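Local coordinates for lipoprotein (Clostridium difficile, PDB 4OTE), which probably binds methionine outside the cell membrane, as a lipid-anchored substrate-binding protein of the NlpA family, and can bind zinc ions, at residues 78-90 / 230-241. Sequence-based numbering, arbitrary orientation. Where two conformers were deposited one is given.
With MSE (selenomethionine), chain C.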
loop_
_atom_site.group_PDB
_atom_site.type_symbol
_atom_site.label_atom_id
_atom_site.label_comp_id
_atom_site.label_asym_id
_atom_site.label_seq_id
_atom_site.Cartn_x
_atom_site.Cartn_y
_atom_site.Cartn_z
ATOM N N ALA A 78 -12.880 1.623 8.107
ATOM C CA ALA A 78 -11.520 2.151 8.262
ATOM C C ALA A 78 -11.364 2.901 9.591
ATOM O O ALA A 78 -12.247 3.664 9.984
ATOM C CB ALA A 78 -11.182 3.075 7.104
ATOM N N GLY A 79 -10.241 2.681 10.273
ATOM C CA GLY A 79 -9.928 3.389 11.512
ATOM C C GLY A 79 -9.158 4.673 11.249
ATOM O O GLY A 79 -9.271 5.264 10.180
ATOM N N LYS A 80 -8.364 5.097 12.227
ATOM C CA LYS A 80 -7.524 6.294 12.097
ATOM C C LYS A 80 -6.386 6.095 11.091
ATOM O O LYS A 80 -5.834 4.995 10.980
ATOM C CB LYS A 80 -6.920 6.657 13.456
ATOM C CG LYS A 80 -7.946 7.016 14.520
ATOM C CD LYS A 80 -7.292 7.252 15.873
ATOM C CE LYS A 80 -8.320 7.689 16.908
ATOM N NZ LYS A 80 -7.768 7.673 18.290
ATOM N N LYS A 81 -6.034 7.162 10.373
ATOM C CA LYS A 81 -4.897 7.145 9.445
ATOM C C LYS A 81 -3.590 6.909 10.212
ATOM O O LYS A 81 -3.354 7.549 11.237
ATOM C CB LYS A 81 -4.789 8.476 8.701
ATOM C CG LYS A 81 -5.971 8.843 7.817
ATOM C CD LYS A 81 -5.678 10.160 7.112
ATOM C CE LYS A 81 -6.909 10.802 6.486
ATOM N NZ LYS A 81 -7.735 9.867 5.678
ATOM N N LEU A 82 -2.742 6.007 9.716
ATOM C CA LEU A 82 -1.504 5.653 10.432
ATOM C C LEU A 82 -0.251 6.091 9.691
ATOM O O LEU A 82 0.595 6.788 10.251
ATOM C CB LEU A 82 -1.450 4.148 10.694
ATOM C CG LEU A 82 -2.655 3.593 11.455
ATOM C CD1 LEU A 82 -2.520 2.092 11.619
ATOM C CD2 LEU A 82 -2.813 4.272 12.811
ATOM N N TYR A 83 -0.134 5.678 8.435
ATOM C CA TYR A 83 1.042 5.986 7.637
ATOM C C TYR A 83 0.757 5.838 6.150
ATOM O O TYR A 83 -0.102 5.043 5.747
ATOM C CB TYR A 83 2.205 5.068 8.029
ATOM C CG TYR A 83 1.826 3.603 8.096
ATOM C CD1 TYR A 83 1.725 2.832 6.938
ATOM C CD2 TYR A 83 1.571 2.990 9.315
ATOM C CE1 TYR A 83 1.369 1.493 6.998
ATOM C CE2 TYR A 83 1.220 1.650 9.385
ATOM C CZ TYR A 83 1.121 0.906 8.229
ATOM O OH TYR A 83 0.766 -0.424 8.305
ATOM N N VAL A 84 1.484 6.609 5.347
ATOM C CA VAL A 84 1.382 6.549 3.897
ATOM C C VAL A 84 2.555 5.747 3.347
ATOM O O VAL A 84 3.651 5.781 3.911
ATOM C CB VAL A 84 1.408 7.955 3.274
ATOM C CG1 VAL A 84 0.971 7.893 1.823
ATOM C CG2 VAL A 84 0.509 8.908 4.051
ATOM N N CYS A 85 2.311 5.030 2.254
ATOM C CA CYS A 85 3.323 4.244 1.577
ATOM C C CYS A 85 3.315 4.675 0.114
ATOM O O CYS A 85 2.734 3.990 -0.731
ATOM C CB CYS A 85 3.003 2.747 1.693
ATOM S SG CYS A 85 2.911 2.105 3.387
ATOM N N PRO A 86 3.941 5.828 -0.191
ATOM C CA PRO A 86 3.899 6.345 -1.554
ATOM C C PRO A 86 4.392 5.314 -2.558
ATOM O O PRO A 86 5.379 4.625 -2.295
ATOM C CB PRO A 86 4.859 7.540 -1.516
ATOM C CG PRO A 86 4.949 7.933 -0.089
ATOM C CD PRO A 86 4.752 6.677 0.700
ATOM N N ALA A 87 3.695 5.200 -3.685
ATOM C CA ALA A 87 4.132 4.338 -4.774
ATOM C C ALA A 87 5.507 4.785 -5.242
ATOM O O ALA A 87 5.771 5.977 -5.357
ATOM C CB ALA A 87 3.142 4.390 -5.929
ATOM N N ILE A 88 6.385 3.822 -5.485
ATOM C CA ILE A 88 7.731 4.106 -5.951
ATOM C C ILE A 88 7.940 3.437 -7.301
ATOM O O ILE A 88 7.563 2.278 -7.494
ATOM C CB ILE A 88 8.794 3.637 -4.934
ATOM C CG1 ILE A 88 8.716 4.508 -3.674
ATOM C CG2 ILE A 88 10.197 3.717 -5.540
ATOM C CD1 ILE A 88 9.518 3.981 -2.505
ATOM N N LEU A 89 8.515 4.188 -8.235
ATOM C CA LEU A 89 8.856 3.673 -9.552
ATOM C C LEU A 89 10.284 3.139 -9.484
ATOM O O LEU A 89 11.216 3.895 -9.197
ATOM C CB LEU A 89 8.732 4.782 -10.603
ATOM C CG LEU A 89 8.922 4.410 -12.082
ATOM C CD1 LEU A 89 7.894 3.390 -12.536
ATOM C CD2 LEU A 89 8.855 5.653 -12.959
ATOM N N TYR A 90 10.437 1.835 -9.714
ATOM C CA TYR A 90 11.731 1.161 -9.642
ATOM C C TYR A 90 12.255 0.868 -11.041
ATOM O O TYR A 90 11.480 0.756 -11.988
ATOM C CB TYR A 90 11.613 -0.158 -8.874
ATOM C CG TYR A 90 11.275 -0.005 -7.411
ATOM C CD1 TYR A 90 9.953 0.080 -6.992
ATOM C CD2 TYR A 90 12.273 0.036 -6.443
ATOM C CE1 TYR A 90 9.633 0.211 -5.654
ATOM C CE2 TYR A 90 11.963 0.168 -5.100
ATOM C CZ TYR A 90 10.639 0.253 -4.709
ATOM O OH TYR A 90 10.311 0.386 -3.379
ATOM N N GLU A 230 9.814 5.129 11.494
ATOM C CA GLU A 230 10.901 5.977 11.020
ATOM C C GLU A 230 12.244 5.254 11.007
ATOM O O GLU A 230 13.007 5.402 10.057
ATOM C CB GLU A 230 10.985 7.259 11.844
ATOM C CG GLU A 230 9.829 8.208 11.572
ATOM C CD GLU A 230 10.004 9.547 12.250
ATOM O OE1 GLU A 230 9.770 9.641 13.471
ATOM O OE2 GLU A 230 10.368 10.513 11.549
ATOM N N GLU A 231 12.521 4.457 12.037
ATOM C CA GLU A 231 13.802 3.754 12.117
ATOM C C GLU A 231 13.915 2.624 11.080
ATOM O O GLU A 231 14.986 2.413 10.521
ATOM C CB GLU A 231 14.087 3.251 13.547
ATOM C CG GLU A 231 13.668 1.819 13.864
ATOM C CD GLU A 231 13.813 1.468 15.343
ATOM O OE1 GLU A 231 13.991 2.388 16.172
ATOM O OE2 GLU A 231 13.748 0.266 15.685
ATOM N N LYS A 232 12.819 1.919 10.810
ATOM C CA LYS A 232 12.849 0.788 9.874
ATOM C C LYS A 232 12.717 1.188 8.403
ATOM O O LYS A 232 13.343 0.580 7.539
ATOM C CB LYS A 232 11.762 -0.227 10.218
ATOM C CG LYS A 232 11.992 -0.953 11.532
ATOM C CD LYS A 232 10.841 -1.901 11.832
ATOM C CE LYS A 232 11.089 -2.707 13.094
ATOM N NZ LYS A 232 12.006 -3.854 12.853
ATOM N N TYR A 233 11.906 2.199 8.114
ATOM C CA TYR A 233 11.576 2.526 6.728
ATOM C C TYR A 233 12.166 3.840 6.222
ATOM O O TYR A 233 12.239 4.053 5.015
ATOM C CB TYR A 233 10.062 2.465 6.537
ATOM C CG TYR A 233 9.547 1.084 6.842
ATOM C CD1 TYR A 233 9.891 0.007 6.033
ATOM C CD2 TYR A 233 8.761 0.837 7.963
ATOM C CE1 TYR A 233 9.451 -1.272 6.315
ATOM C CE2 TYR A 233 8.311 -0.440 8.253
ATOM C CZ TYR A 233 8.662 -1.490 7.424
ATOM O OH TYR A 233 8.228 -2.763 7.697
ATOM N N LYS A 234 12.611 4.701 7.133
ATOM C CA LYS A 234 13.351 5.905 6.767
ATOM C C LYS A 234 12.935 6.466 5.409
ATOM O O LYS A 234 13.627 6.264 4.410
ATOM C CB LYS A 234 14.854 5.609 6.762
ATOM N N GLY A 235 11.788 7.139 5.375
ATOM C CA GLY A 235 11.375 7.907 4.202
ATOM C C GLY A 235 10.353 7.262 3.288
ATOM O O GLY A 235 9.590 7.974 2.641
ATOM N N ILE A 236 10.326 5.930 3.221
ATOM C CA ILE A 236 9.401 5.234 2.305
ATOM C C ILE A 236 8.047 4.906 2.933
ATOM O O ILE A 236 7.076 4.691 2.217
ATOM C CB ILE A 236 10.025 3.965 1.664
ATOM C CG1 ILE A 236 10.270 2.857 2.693
ATOM C CG2 ILE A 236 11.327 4.319 0.958
ATOM C CD1 ILE A 236 10.582 1.517 2.062
ATOM N N VAL A 237 7.984 4.855 4.260
ATOM C CA VAL A 237 6.709 4.789 4.975
ATOM C C VAL A 237 6.660 6.000 5.903
ATOM O O VAL A 237 7.506 6.134 6.771
ATOM C CB VAL A 237 6.563 3.484 5.782
ATOM C CG1 VAL A 237 5.209 3.429 6.480
ATOM C CG2 VAL A 237 6.746 2.273 4.877
ATOM N N ILE A 238 5.686 6.885 5.701
ATOM C CA ILE A 238 5.629 8.150 6.442
ATOM C C ILE A 238 4.416 8.188 7.366
ATOM O O ILE A 238 3.288 8.095 6.894
ATOM C CB ILE A 238 5.568 9.374 5.502
ATOM C CG1 ILE A 238 6.751 9.366 4.521
ATOM C CG2 ILE A 238 5.565 10.668 6.312
ATOM C CD1 ILE A 238 6.501 8.588 3.251
ATOM N N PRO A 239 4.646 8.345 8.686
ATOM C CA PRO A 239 3.537 8.440 9.645
ATOM C C PRO A 239 2.622 9.630 9.373
ATOM O O PRO A 239 3.093 10.675 8.933
ATOM C CB PRO A 239 4.243 8.638 10.995
ATOM C CG PRO A 239 5.647 8.193 10.783
ATOM C CD PRO A 239 5.957 8.482 9.349
ATOM N N THR A 240 1.328 9.457 9.627
ATOM C CA THR A 240 0.358 10.547 9.538
ATOM C C THR A 240 -0.211 10.846 10.925
ATOM O O THR A 240 -1.396 11.140 11.068
ATOM C CB THR A 240 -0.797 10.211 8.569
ATOM O OG1 THR A 240 -1.514 9.066 9.045
ATOM C CG2 THR A 240 -0.269 9.927 7.173
ATOM N N PHE A 241 0.642 10.759 11.941
ATOM C CA PHE A 241 0.261 11.077 13.318
ATOM C C PHE A 241 1.500 11.524 14.087
ATOM O O PHE A 241 2.627 11.327 13.623
ATOM C CB PHE A 241 -0.397 9.868 14.002
ATOM C CG PHE A 241 0.523 8.688 14.171
ATOM C CD1 PHE A 241 1.297 8.547 15.317
ATOM C CD2 PHE A 241 0.616 7.722 13.183
ATOM C CE1 PHE A 241 2.149 7.465 15.467
ATOM C CE2 PHE A 241 1.463 6.638 13.326
ATOM C CZ PHE A 241 2.231 6.510 14.471
ATOM O OXT PHE A 241 1.413 12.089 15.180
HETATM N N MSE C 301 0.709 -0.430 1.166
HETATM C CA MSE C 301 -0.181 -0.262 -0.031
HETATM C C MSE C 301 -0.112 1.156 -0.481
HETATM O O MSE C 301 -0.377 2.076 0.299
HETATM O OXT MSE C 301 0.207 1.403 -1.646
HETATM C CB MSE C 301 -1.640 -0.618 0.249
HETATM C CG MSE C 301 -2.487 -0.592 -1.026
HETATM SE SE MSE C 301 -4.395 -0.866 -0.607
HETATM C CE MSE C 301 -4.276 -2.769 -0.160
#
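Val84 and Ile238 form an antiparallel hydrogen-bonded pair where the short strand 238-239 joins strand 76-84 in the mixed sheet: Val84 N to Ile238 O (2.8 Å) and Ile238 N to Val84 O (2.9 Å). A third bond, Thr240 N to Leu82 O, is nearly straight at 173°, although the N lies well above the carbonyl plane; the same oxygen meets the edge of the Phe241 ring, 3.1 Å from CD2. Thr240 can be followed outward. Its CB lies 4.1 Å from Leu82 O; OG1, set between backbone N and carbonyl carbon (chi1 62°), lies beside Lys81, 3.3 Å from its CB; CG2 turns toward Val84 CG2. On the Tyr83 side, Val237 CG1 approaches the ring obliquely, 3.6 Å from CD1, and both Val237 methyls lie near Cys85 SG. Farther along, the Ile238 side chain crosses that of Pro86 at about a right angle, CD1 reaching Pro86 CD at 3.6 Å, and Ile88 CD1 meets Ile236 CG2. Leu82 and Tyr83 form a classic beta bulge opposite Asn199, and Arg226 holds the terminal carboxylate of Phe241 in a salt bridge. Three backbone bonds thus hold the chains in register, apolar branches pack on the Tyr83 and Val84 faces, and the C-terminal segment runs next to Cys85, a residue of the selenomethionine pocket.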